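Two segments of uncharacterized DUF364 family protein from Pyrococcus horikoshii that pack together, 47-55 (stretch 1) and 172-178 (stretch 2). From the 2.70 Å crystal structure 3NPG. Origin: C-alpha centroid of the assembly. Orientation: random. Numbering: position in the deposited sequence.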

# COMPACT_ATOMS: atom_id res chain seq x y z
N VAL A 47 22.29 -13.53 3.30
CA VAL A 47 21.32 -12.45 3.13
C VAL A 47 19.89 -12.97 3.08
O VAL A 47 19.67 -14.13 2.73
CB VAL A 47 21.64 -11.53 1.91
CG1 VAL A 47 22.94 -10.77 2.12
CG2 VAL A 47 21.68 -12.33 0.61
N ALA A 48 18.93 -12.12 3.45
CA ALA A 48 17.50 -12.44 3.37
C ALA A 48 16.75 -11.17 3.05
O ALA A 48 16.93 -10.16 3.73
CB ALA A 48 17.01 -13.02 4.68
N MSE A 49 15.96 -11.18 1.95
CA MSE A 49 15.24 -9.99 1.49
C MSE A 49 14.34 -9.39 2.56
O MSE A 49 13.51 -10.09 3.15
CB MSE A 49 14.43 -10.29 0.22
CG MSE A 49 13.77 -9.07 -0.36
SE MSE A 49 12.69 -9.48 -1.89
CE MSE A 49 13.98 -9.07 -3.27
N THR A 50 14.50 -8.09 2.81
CA THR A 50 13.67 -7.35 3.75
C THR A 50 12.37 -6.98 3.07
O THR A 50 12.39 -6.48 1.94
CB THR A 50 14.43 -6.11 4.27
OG1 THR A 50 15.69 -6.53 4.80
CG2 THR A 50 13.65 -5.37 5.33
N LEU A 51 11.24 -7.29 3.71
CA LEU A 51 9.92 -6.99 3.18
C LEU A 51 9.25 -5.93 4.07
O LEU A 51 8.56 -6.29 5.04
CB LEU A 51 9.07 -8.27 3.09
CG LEU A 51 9.69 -9.45 2.33
CD1 LEU A 51 8.96 -10.72 2.61
CD2 LEU A 51 9.73 -9.18 0.83
N PRO A 52 9.54 -4.62 3.83
CA PRO A 52 9.00 -3.58 4.72
C PRO A 52 7.48 -3.52 4.75
O PRO A 52 6.90 -3.16 5.78
CB PRO A 52 9.60 -2.29 4.17
CG PRO A 52 9.99 -2.61 2.76
CD PRO A 52 10.39 -4.04 2.77
N GLU A 53 6.82 -3.90 3.64
CA GLU A 53 5.35 -3.92 3.56
C GLU A 53 4.73 -4.93 4.54
O GLU A 53 3.55 -4.83 4.86
CB GLU A 53 4.87 -4.18 2.11
CG GLU A 53 5.26 -5.55 1.55
CD GLU A 53 6.63 -5.65 0.91
OE1 GLU A 53 7.38 -4.64 0.91
OE2 GLU A 53 6.95 -6.74 0.38
N GLU A 54 5.54 -5.89 5.04
CA GLU A 54 5.11 -6.91 5.99
C GLU A 54 5.35 -6.46 7.45
O GLU A 54 4.80 -7.06 8.38
CB GLU A 54 5.84 -8.24 5.73
CG GLU A 54 5.62 -8.79 4.33
CD GLU A 54 4.23 -9.35 4.09
OE1 GLU A 54 3.90 -10.39 4.70
OE2 GLU A 54 3.49 -8.76 3.27
N VAL A 55 6.19 -5.41 7.64
CA VAL A 55 6.52 -4.90 8.97
C VAL A 55 5.35 -4.08 9.54
O VAL A 55 4.96 -3.07 8.95
CB VAL A 55 7.84 -4.09 8.98
CG1 VAL A 55 8.21 -3.66 10.40
CG2 VAL A 55 8.98 -4.88 8.34
N ALA A 172 12.71 -16.42 -3.72
CA ALA A 172 13.22 -16.96 -2.46
C ALA A 172 12.69 -16.19 -1.23
O ALA A 172 12.84 -16.67 -0.10
CB ALA A 172 14.73 -16.96 -2.48
N SER A 173 12.00 -15.05 -1.45
CA SER A 173 11.39 -14.27 -0.39
C SER A 173 10.18 -15.00 0.21
O SER A 173 9.67 -14.59 1.25
CB SER A 173 10.97 -12.89 -0.91
OG SER A 173 10.00 -12.99 -1.93
N CYS A 174 9.74 -16.11 -0.43
CA CYS A 174 8.65 -16.93 0.09
C CYS A 174 9.10 -17.67 1.36
O CYS A 174 8.27 -18.17 2.12
CB CYS A 174 8.13 -17.90 -0.97
SG CYS A 174 9.33 -19.14 -1.51
N ILE A 175 10.42 -17.68 1.62
CA ILE A 175 11.00 -18.27 2.83
C ILE A 175 10.81 -17.32 4.03
O ILE A 175 10.42 -17.76 5.11
CB ILE A 175 12.49 -18.64 2.59
CG1 ILE A 175 12.63 -19.68 1.44
CG2 ILE A 175 13.15 -19.15 3.88
CD1 ILE A 175 14.09 -19.90 0.93
N VAL A 176 11.03 -15.99 3.82
CA VAL A 176 10.89 -15.01 4.90
C VAL A 176 9.43 -14.67 5.26
O VAL A 176 9.14 -14.42 6.43
CB VAL A 176 11.77 -13.72 4.69
CG1 VAL A 176 13.21 -13.98 5.08
CG2 VAL A 176 11.68 -13.21 3.26
N ASN A 177 8.50 -14.69 4.26
CA ASN A 177 7.09 -14.34 4.52
C ASN A 177 6.19 -15.54 4.95
O ASN A 177 5.08 -15.32 5.44
CB ASN A 177 6.48 -13.56 3.34
CG ASN A 177 6.45 -14.32 2.04
OD1 ASN A 177 6.43 -15.55 2.00
ND2 ASN A 177 6.35 -13.59 0.94
N GLY A 178 6.67 -16.76 4.76
CA GLY A 178 5.98 -17.97 5.20
C GLY A 178 5.02 -18.57 4.19
O GLY A 178 4.22 -19.44 4.54
O HOH W 1 4.53 -12.27 6.84

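What shape does each backbone bring to the contact? Stretch 1 runs as a strand through M49, passes through T50 and L51, and turns into a short 3-10 segment at P52, where E54 N donates to L51 O at 3.0 Å and V55 N to P52 O at the same distance. Stretch 2 coils into a weakly bonded helix around C174 to N177; the bond from N177 N to S173 O spans 3.2 Å, and that from G178 N to C174 O, at 3.4 Å, is weak. G178 then leaves the helical conformation with a positive phi, where a CB would be jammed against the carbonyl O of N177, so glycine suits the position. The backbones come near each other at M49 and S173, whose CA atoms lie 6.1 Å apart.

Which side chains fill the space between them? L51 and V176 are central, each pointing its CA-to-CB bond toward the other stretch. L51 CD1 meets V176 CG2 at 3.7 Å and also lies 3.8 Å from N177 CB, so one branched leucine touches two successive residues of stretch 2. The two methyls of V176 reach different side chains: CG1 packs against A48 CB at 3.9 Å and CG2 meets L51 CD1; CG2 also comes within 3.6 Å of the backbone atom M49 O. The small methyl of A48, directed sideways, is enough to meet the valine.

How do M49 and S173 share the more exposed part of the contact? M49, present as selenomethionine, extends with chi1 and chi2 both t, which brings its SE atom to 3.9 Å from S173 CB. The serine presents its CB to this long side chain and to L51, whose CD2 is 4.3 Å away, while its hydroxyl OG is hydrogen-bonded to a residue just beyond the stretches. A small side chain thus offers carbon to its apolar neighbours and still satisfies its polar atom.

Is there any polar link across the contact? No direct hydrogen bond joins the stretches, and the 263 Å² buried between them comes from van der Waals packing. E54 approaches N177, but its OE1 lies 4.3 Å from N177 CB, and both its carboxylate oxygens find hydrogen bonds elsewhere in the structure. Water 1 supplies a bridge, donating to E54 OE1 at 2.9 Å and, weakly, to N177 O at 3.4 Å. The buried glutamate thereby gains an indirect connection to the backbone of stretch 2.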